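Local coordinates for DNA replication protein DnaC (Aquifex aeolicus, PDB 3ECC), which acts as a bacterial helicase loader in the initiation of DNA replication, and probably works as an ATP-binding protein of the P-loop NTPase class, at residues A[7-12]-A[55-60]; A[28-33]-A[63-68]; A[40-45]-A[136-141]; A[71-76]-A[102-107]. All coordinates share one frame; numbering follows the deposited sequence.

Contact 1: residues A[7-12]-A[55-60]; sequences ANLDTY and AVATLK. With ADP (adenosine-5'-diphosphate), chain B.
At the edge of the adenosine pocket, A7, N8 and L9 of the N-terminal loop lie against helix 51-65, the helix that follows the nucleotide-binding P-loop. A57 forms the middle of the footprint. Its CB lies 3.8 Å from CD2 of L9, and with only a methyl there the loop backbone can come close: the CA of A57 is 3.5 Å from the carbonyl O of A7, a CA-H...O contact. On the preceding residue, CG1 of V56 meets CB of A7 at 4.2 Å. One turn on, the aliphatic part of K60 closes the other end. A bend at chi3 (59°) places CE 3.2 Å from OD1 of N8, the two side chains crossing obliquely. The ammonium NZ stands 3.5 Å from that OD1 at a poor angle for a hydrogen bond, while ND2 of N8 is bonded to O of N6. L9 also packs on L23 and R27 of helix 17-31. Farther along the loop, the ring of Y12 lies with one face under N6 of ADP, which sits 3.2 Å from CE1, offset toward the rim. No hydrogen bond joins the two segments. Small and branched apolar groups, one CA-H...O contact and the lysine methylenes bring the adenine-binding loop onto the P-loop helix, so the fit depends on shape more than on polar pairing.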
loop_
_atom_site.group_PDB
_atom_site.type_symbol
_atom_site.label_atom_id
_atom_site.label_comp_id
_atom_site.label_asym_id
_atom_site.label_seq_id
_atom_site.Cartn_x
_atom_site.Cartn_y
_atom_site.Cartn_z
ATOM N N ALA A 7 14.302 -3.854 -7.336
ATOM C CA ALA A 7 13.636 -2.613 -6.952
ATOM C C ALA A 7 14.257 -2.001 -5.702
ATOM O O ALA A 7 13.834 -2.280 -4.579
ATOM C CB ALA A 7 12.146 -2.834 -6.761
ATOM N N ASN A 8 15.285 -1.187 -5.919
ATOM C CA ASN A 8 15.929 -0.425 -4.865
ATOM C C ASN A 8 15.643 1.054 -5.048
ATOM O O ASN A 8 15.380 1.510 -6.165
ATOM C CB ASN A 8 17.439 -0.633 -4.916
ATOM C CG ASN A 8 17.844 -2.031 -4.538
ATOM O OD1 ASN A 8 18.239 -2.283 -3.397
ATOM N ND2 ASN A 8 17.753 -2.957 -5.490
ATOM N N LEU A 9 15.713 1.809 -3.956
ATOM C CA LEU A 9 15.654 3.263 -4.047
ATOM C C LEU A 9 16.890 3.787 -4.766
ATOM O O LEU A 9 17.063 4.993 -4.935
ATOM C CB LEU A 9 15.538 3.900 -2.660
ATOM C CG LEU A 9 14.154 3.955 -2.000
ATOM C CD1 LEU A 9 14.263 4.698 -0.687
ATOM C CD2 LEU A 9 13.110 4.602 -2.901
ATOM N N ASP A 10 17.734 2.858 -5.202
ATOM C CA ASP A 10 18.981 3.187 -5.881
ATOM C C ASP A 10 18.879 2.898 -7.382
ATOM O O ASP A 10 19.218 3.740 -8.215
ATOM C CB ASP A 10 20.118 2.387 -5.264
ATOM C CG ASP A 10 21.447 3.059 -5.433
ATOM O OD1 ASP A 10 21.924 3.139 -6.589
ATOM O OD2 ASP A 10 22.018 3.505 -4.407
ATOM N N THR A 11 18.402 1.700 -7.707
ATOM C CA THR A 11 18.036 1.329 -9.072
ATOM C C THR A 11 16.986 2.287 -9.653
ATOM O O THR A 11 16.723 2.288 -10.865
ATOM C CB THR A 11 17.472 -0.113 -9.106
ATOM O OG1 THR A 11 18.435 -1.018 -8.552
ATOM C CG2 THR A 11 17.137 -0.542 -10.535
ATOM N N TYR A 12 16.389 3.102 -8.782
ATOM C CA TYR A 12 15.350 4.032 -9.202
ATOM C C TYR A 12 15.897 5.343 -9.757
ATOM O O TYR A 12 16.559 6.120 -9.056
ATOM C CB TYR A 12 14.341 4.302 -8.084
ATOM C CG TYR A 12 13.017 4.783 -8.614
ATOM C CD1 TYR A 12 12.023 3.882 -8.965
ATOM C CD2 TYR A 12 12.768 6.139 -8.800
ATOM C CE1 TYR A 12 10.810 4.312 -9.478
ATOM C CE2 TYR A 12 11.553 6.580 -9.302
ATOM C CZ TYR A 12 10.577 5.662 -9.632
ATOM O OH TYR A 12 9.373 6.095 -10.139
ATOM N N ALA A 55 6.942 0.992 -3.846
ATOM C CA ALA A 55 6.439 0.305 -2.655
ATOM C C ALA A 55 7.386 -0.799 -2.171
ATOM O O ALA A 55 7.568 -0.980 -0.971
ATOM C CB ALA A 55 5.062 -0.271 -2.925
ATOM N N VAL A 56 7.973 -1.542 -3.109
ATOM C CA VAL A 56 8.913 -2.603 -2.752
ATOM C C VAL A 56 10.243 -1.982 -2.325
ATOM O O VAL A 56 10.876 -2.434 -1.357
ATOM C CB VAL A 56 9.120 -3.605 -3.908
ATOM C CG1 VAL A 56 10.163 -4.649 -3.530
ATOM C CG2 VAL A 56 7.808 -4.289 -4.258
ATOM N N ALA A 57 10.643 -0.922 -3.031
ATOM C CA ALA A 57 11.826 -0.137 -2.672
ATOM C C ALA A 57 11.732 0.393 -1.243
ATOM O O ALA A 57 12.668 0.230 -0.451
ATOM C CB ALA A 57 12.022 1.014 -3.655
ATOM N N THR A 58 10.596 1.010 -0.914
ATOM C CA THR A 58 10.380 1.577 0.415
ATOM C C THR A 58 10.465 0.490 1.483
ATOM O O THR A 58 11.063 0.688 2.540
ATOM C CB THR A 58 9.020 2.298 0.510
ATOM O OG1 THR A 58 8.879 3.206 -0.586
ATOM C CG2 THR A 58 8.916 3.075 1.803
ATOM N N LEU A 59 9.898 -0.671 1.181
ATOM C CA LEU A 59 9.873 -1.780 2.131
ATOM C C LEU A 59 11.288 -2.268 2.451
ATOM O O LEU A 59 11.596 -2.590 3.607
ATOM C CB LEU A 59 9.007 -2.922 1.589
ATOM C CG LEU A 59 8.878 -4.216 2.394
ATOM C CD1 LEU A 59 8.294 -3.951 3.763
ATOM C CD2 LEU A 59 8.030 -5.232 1.639
ATOM N N LYS A 60 12.137 -2.306 1.421
ATOM C CA LYS A 60 13.532 -2.731 1.551
ATOM C C LYS A 60 14.372 -1.680 2.270
ATOM O O LYS A 60 15.173 -2.011 3.150
ATOM C CB LYS A 60 14.136 -2.996 0.170
ATOM C CG LYS A 60 14.098 -4.437 -0.282
ATOM C CD LYS A 60 14.517 -4.559 -1.752
ATOM C CE LYS A 60 15.934 -4.012 -2.010
ATOM N NZ LYS A 60 17.032 -4.856 -1.415
HETATM P PB ADP B . 2.723 0.013 -11.340
HETATM O O1B ADP B . 2.933 -0.759 -10.049
HETATM O O2B ADP B . 2.300 1.444 -11.140
HETATM O O3B ADP B . 1.909 -0.725 -12.366
HETATM P PA ADP B . 5.293 -1.056 -11.763
HETATM O O1A ADP B . 5.990 -0.796 -10.450
HETATM O O2A ADP B . 4.757 -2.478 -11.782
HETATM O O3A ADP B . 4.169 0.082 -12.009
HETATM O "O5'" ADP B . 6.280 -0.786 -13.005
HETATM C "C5'" ADP B . 6.315 -1.610 -14.165
HETATM C "C4'" ADP B . 7.753 -2.020 -14.456
HETATM O "O4'" ADP B . 8.528 -0.853 -14.730
HETATM C "C3'" ADP B . 8.388 -2.693 -13.256
HETATM O "O3'" ADP B . 9.044 -3.868 -13.704
HETATM C "C2'" ADP B . 9.371 -1.677 -12.694
HETATM O "O2'" ADP B . 10.563 -2.305 -12.265
HETATM C "C1'" ADP B . 9.663 -0.769 -13.862
HETATM N N9 ADP B . 9.902 0.647 -13.471
HETATM C C8 ADP B . 8.969 1.592 -13.229
HETATM N N7 ADP B . 9.547 2.786 -12.927
HETATM C C5 ADP B . 10.874 2.620 -12.993
HETATM C C6 ADP B . 12.082 3.467 -12.792
HETATM N N6 ADP B . 11.997 4.779 -12.466
HETATM N N1 ADP B . 13.282 2.896 -12.960
HETATM C C2 ADP B . 13.414 1.598 -13.301
HETATM N N3 ADP B . 12.366 0.775 -13.498
HETATM C C4 ADP B . 11.105 1.216 -13.361
#

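Contact 2: residues A[28-33]-A[63-68]; sequences VFVHNF and YEKKGI
K66 and H31 meet where two helices end: the K66 chain runs across to H31, and its NZ donates to O of H31 at 2.7 Å. The ammonium approaches from above the carbonyl plane, 36° out of it, and a bend at chi2 (70°) swings CD over toward O of V30, 3.6 Å away. A lysine suits this spot because carbonyls at a helix C-terminus probably attract positive charge. Beside it, V30 and K65 cross at about a right angle, CG1 of V30 touching CD of K65 at 3.8 Å. Beyond the lysine, apolar F33 and I68 meet: CD1 of I68 comes to the edge of the F33 ring, near its plane, 4.1 Å from CE2. An alanine in place of K66 would probably leave the H31 carbonyl without its ammonium partner and the ends of the two helices less firmly joined. V30 also packs on T58, A61 and I62, so helices 17-31 and 51-65 lie together, consistent with a helical layer flanking a P-loop NTPase sheet.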
loop_
_atom_site.group_PDB
_atom_site.type_symbol
_atom_site.label_atom_id
_atom_site.label_comp_id
_atom_site.label_asym_id
_atom_site.label_seq_id
_atom_site.Cartn_x
_atom_site.Cartn_y
_atom_site.Cartn_z
ATOM N N VAL A 28 12.975 10.681 2.900
ATOM C CA VAL A 28 12.663 11.351 4.156
ATOM C C VAL A 28 11.866 10.422 5.064
ATOM O O VAL A 28 12.170 10.298 6.248
ATOM C CB VAL A 28 11.861 12.644 3.920
ATOM C CG1 VAL A 28 11.311 13.176 5.227
ATOM C CG2 VAL A 28 12.721 13.685 3.245
ATOM N N PHE A 29 10.857 9.762 4.491
ATOM C CA PHE A 29 9.977 8.842 5.229
ATOM C C PHE A 29 10.773 7.700 5.868
ATOM O O PHE A 29 10.734 7.516 7.087
ATOM C CB PHE A 29 8.874 8.287 4.297
ATOM C CG PHE A 29 7.950 7.294 4.965
ATOM C CD1 PHE A 29 6.803 7.722 5.623
ATOM C CD2 PHE A 29 8.236 5.936 4.941
ATOM C CE1 PHE A 29 5.962 6.812 6.252
ATOM C CE2 PHE A 29 7.394 5.017 5.566
ATOM C CZ PHE A 29 6.257 5.456 6.217
ATOM N N VAL A 30 11.511 6.961 5.037
ATOM C CA VAL A 30 12.352 5.836 5.479
ATOM C C VAL A 30 13.358 6.256 6.540
ATOM O O VAL A 30 13.667 5.498 7.467
ATOM C CB VAL A 30 13.125 5.222 4.295
ATOM C CG1 VAL A 30 14.194 4.252 4.790
ATOM C CG2 VAL A 30 12.167 4.531 3.332
ATOM N N HIS A 31 13.863 7.475 6.408
ATOM C CA HIS A 31 14.818 8.003 7.360
ATOM C C HIS A 31 14.172 8.317 8.718
ATOM O O HIS A 31 14.770 8.064 9.768
ATOM C CB HIS A 31 15.510 9.246 6.794
ATOM C CG HIS A 31 16.636 9.741 7.640
ATOM N ND1 HIS A 31 16.615 10.972 8.264
ATOM C CD2 HIS A 31 17.808 9.158 7.993
ATOM C CE1 HIS A 31 17.731 11.130 8.954
ATOM N NE2 HIS A 31 18.472 10.045 8.806
ATOM N N ASN A 32 12.949 8.839 8.694
ATOM C CA ASN A 32 12.282 9.270 9.917
ATOM C C ASN A 32 11.307 8.255 10.466
ATOM O O ASN A 32 10.392 8.614 11.199
ATOM C CB ASN A 32 11.545 10.581 9.673
ATOM C CG ASN A 32 12.484 11.744 9.509
ATOM O OD1 ASN A 32 13.683 11.621 9.760
ATOM N ND2 ASN A 32 11.948 12.889 9.093
ATOM N N PHE A 33 11.508 6.989 10.115
ATOM C CA PHE A 33 10.506 5.963 10.353
ATOM C C PHE A 33 10.482 5.423 11.789
ATOM O O PHE A 33 11.441 4.796 12.258
ATOM C CB PHE A 33 10.682 4.820 9.354
ATOM C CG PHE A 33 9.578 3.804 9.397
ATOM C CD1 PHE A 33 8.340 4.072 8.815
ATOM C CD2 PHE A 33 9.770 2.585 10.022
ATOM C CE1 PHE A 33 7.318 3.143 8.854
ATOM C CE2 PHE A 33 8.750 1.648 10.061
ATOM C CZ PHE A 33 7.522 1.931 9.474
ATOM N N TYR A 63 13.921 -1.789 5.868
ATOM C CA TYR A 63 14.617 -2.957 6.388
ATOM C C TYR A 63 16.149 -2.812 6.384
ATOM O O TYR A 63 16.834 -3.381 7.234
ATOM C CB TYR A 63 14.203 -4.204 5.606
ATOM C CG TYR A 63 15.181 -5.344 5.735
ATOM C CD1 TYR A 63 15.174 -6.167 6.858
ATOM C CD2 TYR A 63 16.133 -5.588 4.743
ATOM C CE1 TYR A 63 16.073 -7.212 6.989
ATOM C CE2 TYR A 63 17.044 -6.629 4.867
ATOM C CZ TYR A 63 17.007 -7.436 5.994
ATOM O OH TYR A 63 17.904 -8.469 6.126
ATOM N N GLU A 64 16.686 -2.056 5.433
ATOM C CA GLU A 64 18.140 -1.915 5.317
ATOM C C GLU A 64 18.686 -0.734 6.112
ATOM O O GLU A 64 19.892 -0.639 6.318
ATOM C CB GLU A 64 18.585 -1.841 3.845
ATOM C CG GLU A 64 18.308 -0.504 3.147
ATOM C CD GLU A 64 18.480 -0.576 1.622
ATOM O OE1 GLU A 64 19.221 -1.466 1.142
ATOM O OE2 GLU A 64 17.879 0.263 0.905
ATOM N N LYS A 65 17.800 0.153 6.569
ATOM C CA LYS A 65 18.208 1.320 7.371
ATOM C C LYS A 65 17.664 1.289 8.799
ATOM O O LYS A 65 18.207 1.957 9.690
ATOM C CB LYS A 65 17.796 2.633 6.692
ATOM C CG LYS A 65 18.736 3.085 5.585
ATOM C CD LYS A 65 17.965 3.726 4.437
ATOM C CE LYS A 65 18.846 3.868 3.191
ATOM N NZ LYS A 65 18.079 4.386 2.018
ATOM N N LYS A 66 16.588 0.531 9.009
ATOM C CA LYS A 66 15.998 0.387 10.337
ATOM C C LYS A 66 15.998 -1.068 10.805
ATOM O O LYS A 66 15.857 -1.339 11.995
ATOM C CB LYS A 66 14.570 0.967 10.379
ATOM C CG LYS A 66 14.450 2.362 11.007
ATOM C CD LYS A 66 15.063 3.458 10.134
ATOM C CE LYS A 66 15.028 4.818 10.840
ATOM N NZ LYS A 66 16.054 5.761 10.295
ATOM N N GLY A 67 16.149 -2.000 9.867
ATOM C CA GLY A 67 16.155 -3.429 10.197
ATOM C C GLY A 67 14.791 -3.978 10.574
ATOM O O GLY A 67 14.686 -5.057 11.156
ATOM N N ILE A 68 13.746 -3.222 10.249
ATOM C CA ILE A 68 12.371 -3.639 10.515
ATOM C C ILE A 68 11.838 -4.446 9.331
ATOM O O ILE A 68 11.721 -3.929 8.218
ATOM C CB ILE A 68 11.462 -2.420 10.808
ATOM C CG1 ILE A 68 11.806 -1.826 12.177
ATOM C CG2 ILE A 68 9.988 -2.808 10.749
ATOM C CD1 ILE A 68 11.590 -0.329 12.269
#

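Contact 3: residues A[40-45]-A[136-141]; sequences GLTFVG and TIITTN
Residues 40-45 and 136-141 run parallel as neighbouring strands, their segment axes 4.6 Å apart at closest and 8° from parallel. F43 gives its N-H to O of I138 (2.8 Å) and accepts from N of T140, bonds to the residues flanking T139 in the parallel-sheet pattern. I138 N also bonds O of L41 at 2.9 Å; the bond from G45 N to T140 O is weak. The F43 ring, with CG anti to the carbonyl carbon (chi1 -62°), meets I137 edge-on: CG2 of I137 lies in the ring plane, 3.5 Å from CE2. T139 CG2 supports the same ring obliquely, 3.9 Å from CD2. On the other face, V44 and T140 lie side by side, their CG2 methyls 3.9 Å apart. T139 suits its place because its methyl joins the apolar layer round F43 while OG1 bonds OD2 of D107 and N of D108. This packing thus passes into a polar C-terminal end near magnesium and beryllium fluoride, where O of G45 accepts from NZ of K51.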
loop_
_atom_site.group_PDB
_atom_site.type_symbol
_atom_site.label_atom_id
_atom_site.label_comp_id
_atom_site.label_asym_id
_atom_site.label_seq_id
_atom_site.Cartn_x
_atom_site.Cartn_y
_atom_site.Cartn_z
ATOM N N GLY A 40 2.052 5.636 6.860
ATOM C CA GLY A 40 2.451 4.959 5.647
ATOM C C GLY A 40 2.437 5.899 4.469
ATOM O O GLY A 40 2.388 7.115 4.637
ATOM N N LEU A 41 2.477 5.325 3.269
ATOM C CA LEU A 41 2.378 6.091 2.039
ATOM C C LEU A 41 1.334 5.462 1.145
ATOM O O LEU A 41 1.097 4.258 1.203
ATOM C CB LEU A 41 3.723 6.124 1.309
ATOM C CG LEU A 41 4.962 6.560 2.102
ATOM C CD1 LEU A 41 6.233 6.161 1.366
ATOM C CD2 LEU A 41 4.943 8.068 2.388
ATOM N N THR A 42 0.712 6.291 0.317
ATOM C CA THR A 42 -0.268 5.837 -0.646
ATOM C C THR A 42 0.137 6.274 -2.049
ATOM O O THR A 42 0.265 7.463 -2.332
ATOM C CB THR A 42 -1.663 6.377 -0.311
ATOM O OG1 THR A 42 -1.990 6.043 1.047
ATOM C CG2 THR A 42 -2.710 5.784 -1.248
ATOM N N PHE A 43 0.346 5.295 -2.923
ATOM C CA PHE A 43 0.765 5.555 -4.295
ATOM C C PHE A 43 -0.415 5.394 -5.239
ATOM O O PHE A 43 -1.013 4.321 -5.328
ATOM C CB PHE A 43 1.870 4.585 -4.712
ATOM C CG PHE A 43 3.116 4.690 -3.892
ATOM C CD1 PHE A 43 4.103 5.604 -4.225
ATOM C CD2 PHE A 43 3.309 3.863 -2.798
ATOM C CE1 PHE A 43 5.259 5.695 -3.483
ATOM C CE2 PHE A 43 4.469 3.944 -2.042
ATOM C CZ PHE A 43 5.447 4.859 -2.385
ATOM N N VAL A 44 -0.745 6.469 -5.942
ATOM C CA VAL A 44 -1.862 6.476 -6.865
ATOM C C VAL A 44 -1.336 6.742 -8.267
ATOM O O VAL A 44 -0.294 7.366 -8.431
ATOM C CB VAL A 44 -2.887 7.563 -6.472
ATOM C CG1 VAL A 44 -4.209 7.338 -7.182
ATOM C CG2 VAL A 44 -3.110 7.554 -4.972
ATOM N N GLY A 45 -2.048 6.252 -9.278
ATOM C CA GLY A 45 -1.673 6.511 -10.664
ATOM C C GLY A 45 -2.052 5.411 -11.639
ATOM O O GLY A 45 -2.532 4.347 -11.247
ATOM N N THR A 136 1.290 1.280 7.130
ATOM C CA THR A 136 0.878 0.476 5.997
ATOM C C THR A 136 0.975 1.258 4.692
ATOM O O THR A 136 0.490 2.388 4.587
ATOM C CB THR A 136 -0.553 -0.108 6.192
ATOM O OG1 THR A 136 -1.149 -0.363 4.916
ATOM C CG2 THR A 136 -1.436 0.856 6.957
ATOM N N ILE A 137 1.618 0.648 3.703
ATOM C CA ILE A 137 1.801 1.276 2.404
ATOM C C ILE A 137 0.849 0.680 1.378
ATOM O O ILE A 137 0.633 -0.527 1.342
ATOM C CB ILE A 137 3.259 1.150 1.922
ATOM C CG1 ILE A 137 4.207 1.776 2.953
ATOM C CG2 ILE A 137 3.426 1.801 0.547
ATOM C CD1 ILE A 137 5.677 1.430 2.752
ATOM N N ILE A 138 0.273 1.539 0.552
ATOM C CA ILE A 138 -0.750 1.120 -0.396
ATOM C C ILE A 138 -0.395 1.620 -1.786
ATOM O O ILE A 138 0.094 2.732 -1.943
ATOM C CB ILE A 138 -2.140 1.685 0.004
ATOM C CG1 ILE A 138 -2.634 1.056 1.309
ATOM C CG2 ILE A 138 -3.158 1.492 -1.123
ATOM C CD1 ILE A 138 -3.685 1.872 2.010
ATOM N N THR A 139 -0.607 0.783 -2.792
ATOM C CA THR A 139 -0.598 1.249 -4.176
ATOM C C THR A 139 -1.956 0.972 -4.784
ATOM O O THR A 139 -2.555 -0.078 -4.544
ATOM C CB THR A 139 0.513 0.598 -5.037
ATOM O OG1 THR A 139 0.138 -0.735 -5.403
ATOM C CG2 THR A 139 1.832 0.571 -4.285
ATOM N N THR A 140 -2.456 1.928 -5.553
ATOM C CA THR A 140 -3.803 1.837 -6.073
ATOM C C THR A 140 -3.915 2.468 -7.456
ATOM O O THR A 140 -3.122 3.342 -7.831
ATOM C CB THR A 140 -4.838 2.477 -5.095
ATOM O OG1 THR A 140 -6.166 2.255 -5.582
ATOM C CG2 THR A 140 -4.587 3.977 -4.929
ATOM N N ASN A 141 -4.910 2.027 -8.209
ATOM C CA ASN A 141 -5.149 2.571 -9.527
ATOM C C ASN A 141 -6.083 3.776 -9.535
ATOM O O ASN A 141 -7.112 3.777 -8.869
ATOM C CB ASN A 141 -5.693 1.489 -10.433
ATOM C CG ASN A 141 -4.789 1.227 -11.592
ATOM O OD1 ASN A 141 -4.585 2.096 -12.438
ATOM N ND2 ASN A 141 -4.209 0.037 -11.633
#

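Contact 4: residues A[71-76]-A[102-107]; sequences YFFDTK and PVLVLD
The rings of F72 and F73 point to opposite sides of the sheet, and each meets strand 104-107 differently. F73 presents its edge: CD1 of L104 lies in the ring plane, 3.7 Å from CD2. F72 takes V105 and D107 obliquely, CD1 lying 3.7 Å from CG1 of V105 and CZ 3.6 Å from CB of D107, with ring and carboxylate planes 43° apart. F72 also packs on V56, L59 and T52 of helix 51-65, a largely apolar setting that suits a phenylalanine. An alanine at F72 would probably open a gap between strand and helix and leave D107 less firmly held. OD2 of D107 is held by OG1 of T52 as well as by T139. Parallel-sheet backbone bonds link the strands, among them D107 N to O of F73. T75 grips O of D107 twice, through N at 3.0 Å in the carbonyl plane and through OG1 at 2.6 Å from above it. D74 N-caps helix 75-86 through OD2 to N of D77. D107 and the following D108 both bind magnesium in a structure of this protein, though D107 does not coordinate it here, consistent with Walker B at the end of a strand in a beta-alpha-beta crossover.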
loop_
_atom_site.group_PDB
_atom_site.type_symbol
_atom_site.label_atom_id
_atom_site.label_comp_id
_atom_site.label_asym_id
_atom_site.label_seq_id
_atom_site.Cartn_x
_atom_site.Cartn_y
_atom_site.Cartn_z
ATOM N N TYR A 71 6.131 -6.968 5.208
ATOM C CA TYR A 71 5.614 -7.931 4.230
ATOM C C TYR A 71 5.031 -7.229 3.003
ATOM O O TYR A 71 4.460 -6.144 3.117
ATOM C CB TYR A 71 4.549 -8.833 4.870
ATOM C CG TYR A 71 5.047 -9.730 5.991
ATOM C CD1 TYR A 71 5.409 -11.054 5.747
ATOM C CD2 TYR A 71 5.133 -9.258 7.299
ATOM C CE1 TYR A 71 5.854 -11.877 6.772
ATOM C CE2 TYR A 71 5.581 -10.071 8.331
ATOM C CZ TYR A 71 5.938 -11.378 8.063
ATOM O OH TYR A 71 6.380 -12.178 9.090
ATOM N N PHE A 72 5.199 -7.851 1.834
ATOM C CA PHE A 72 4.579 -7.381 0.593
ATOM C C PHE A 72 3.513 -8.362 0.129
ATOM O O PHE A 72 3.798 -9.531 -0.134
ATOM C CB PHE A 72 5.624 -7.197 -0.519
ATOM C CG PHE A 72 5.030 -6.847 -1.860
ATOM C CD1 PHE A 72 4.917 -5.528 -2.264
ATOM C CD2 PHE A 72 4.574 -7.841 -2.715
ATOM C CE1 PHE A 72 4.356 -5.210 -3.495
ATOM C CE2 PHE A 72 4.014 -7.523 -3.946
ATOM C CZ PHE A 72 3.907 -6.211 -4.331
ATOM N N PHE A 73 2.281 -7.883 0.021
ATOM C CA PHE A 73 1.193 -8.713 -0.487
ATOM C C PHE A 73 0.520 -8.060 -1.667
ATOM O O PHE A 73 0.382 -6.847 -1.705
ATOM C CB PHE A 73 0.161 -8.989 0.612
ATOM C CG PHE A 73 0.618 -9.995 1.631
ATOM C CD1 PHE A 73 0.643 -11.348 1.329
ATOM C CD2 PHE A 73 1.030 -9.589 2.889
ATOM C CE1 PHE A 73 1.068 -12.274 2.260
ATOM C CE2 PHE A 73 1.455 -10.516 3.826
ATOM C CZ PHE A 73 1.475 -11.857 3.507
ATOM N N ASP A 74 0.137 -8.866 -2.647
ATOM C CA ASP A 74 -0.879 -8.448 -3.589
ATOM C C ASP A 74 -2.177 -8.550 -2.819
ATOM O O ASP A 74 -2.397 -9.516 -2.086
ATOM C CB ASP A 74 -0.916 -9.362 -4.818
ATOM C CG ASP A 74 -2.045 -9.010 -5.783
ATOM O OD1 ASP A 74 -1.905 -8.033 -6.548
ATOM O OD2 ASP A 74 -3.072 -9.711 -5.773
ATOM N N THR A 75 -3.022 -7.541 -2.963
ATOM C CA THR A 75 -4.218 -7.440 -2.154
ATOM C C THR A 75 -5.193 -8.578 -2.429
ATOM O O THR A 75 -5.761 -9.164 -1.499
ATOM C CB THR A 75 -4.894 -6.099 -2.363
ATOM O OG1 THR A 75 -3.909 -5.064 -2.236
ATOM C CG2 THR A 75 -5.973 -5.891 -1.325
ATOM N N LYS A 76 -5.369 -8.908 -3.700
ATOM C CA LYS A 76 -6.239 -10.014 -4.065
ATOM C C LYS A 76 -5.663 -11.335 -3.565
ATOM O O LYS A 76 -6.389 -12.172 -3.031
ATOM C CB LYS A 76 -6.451 -10.051 -5.574
ATOM C CG LYS A 76 -7.874 -10.292 -5.963
ATOM C CD LYS A 76 -8.164 -9.703 -7.326
ATOM C CE LYS A 76 -9.641 -9.818 -7.645
ATOM N NZ LYS A 76 -10.065 -8.877 -8.733
ATOM N N PRO A 102 4.667 -4.650 11.486
ATOM C CA PRO A 102 5.197 -3.288 11.590
ATOM C C PRO A 102 5.099 -2.509 10.280
ATOM O O PRO A 102 4.881 -1.298 10.299
ATOM C CB PRO A 102 6.668 -3.510 11.974
ATOM C CG PRO A 102 6.968 -4.917 11.564
ATOM C CD PRO A 102 5.696 -5.663 11.788
ATOM N N VAL A 103 5.276 -3.198 9.156
ATOM C CA VAL A 103 5.108 -2.586 7.838
ATOM C C VAL A 103 4.358 -3.553 6.936
ATOM O O VAL A 103 4.722 -4.719 6.835
ATOM C CB VAL A 103 6.465 -2.248 7.177
ATOM C CG1 VAL A 103 6.257 -1.743 5.760
ATOM C CG2 VAL A 103 7.211 -1.213 7.982
ATOM N N LEU A 104 3.301 -3.069 6.296
ATOM C CA LEU A 104 2.528 -3.892 5.385
ATOM C C LEU A 104 2.289 -3.160 4.074
ATOM O O LEU A 104 1.935 -1.980 4.062
ATOM C CB LEU A 104 1.192 -4.308 6.016
ATOM C CG LEU A 104 0.308 -5.299 5.240
ATOM C CD1 LEU A 104 0.880 -6.718 5.260
ATOM C CD2 LEU A 104 -1.106 -5.294 5.790
ATOM N N VAL A 105 2.506 -3.869 2.969
ATOM C CA VAL A 105 2.203 -3.345 1.654
ATOM C C VAL A 105 0.958 -4.034 1.128
ATOM O O VAL A 105 0.939 -5.257 0.965
ATOM C CB VAL A 105 3.364 -3.576 0.658
ATOM C CG1 VAL A 105 3.130 -2.780 -0.628
ATOM C CG2 VAL A 105 4.692 -3.207 1.286
ATOM N N LEU A 106 -0.087 -3.250 0.888
ATOM C CA LEU A 106 -1.252 -3.728 0.153
ATOM C C LEU A 106 -1.179 -3.226 -1.286
ATOM O O LEU A 106 -1.467 -2.058 -1.560
ATOM C CB LEU A 106 -2.552 -3.258 0.815
ATOM C CG LEU A 106 -2.831 -3.665 2.264
ATOM C CD1 LEU A 106 -4.167 -3.118 2.713
ATOM C CD2 LEU A 106 -2.788 -5.172 2.432
ATOM N N ASP A 107 -0.769 -4.106 -2.196
ATOM C CA ASP A 107 -0.496 -3.720 -3.577
ATOM C C ASP A 107 -1.717 -3.967 -4.452
ATOM O O ASP A 107 -2.364 -5.014 -4.342
ATOM C CB ASP A 107 0.714 -4.494 -4.117
ATOM C CG ASP A 107 1.303 -3.865 -5.373
ATOM O OD1 ASP A 107 1.257 -4.514 -6.437
ATOM O OD2 ASP A 107 1.816 -2.723 -5.297
#

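How the contacts relate
From the N terminus, contact 1 closes the first loop, taking residues 7-12 to helix 51-65. Contact 2 opens inside it at the end of helix 17-31 and closes beyond it, at the end of the same helix 51-65, so the two cross. Strand 40-45 starts contact 3 before either has closed, and its partner 136-141 comes much later; contact 3 therefore crosses both. Contact 4 lies wholly within the loop of contact 3 and follows contacts 1 and 2 in series. Strands 136-141 and 104-107 are neighbours, so contacts 3 and 4 share one sheet. Helix 51-65, packed on that sheet, connects it to the N-terminal loop and to helix 17-31.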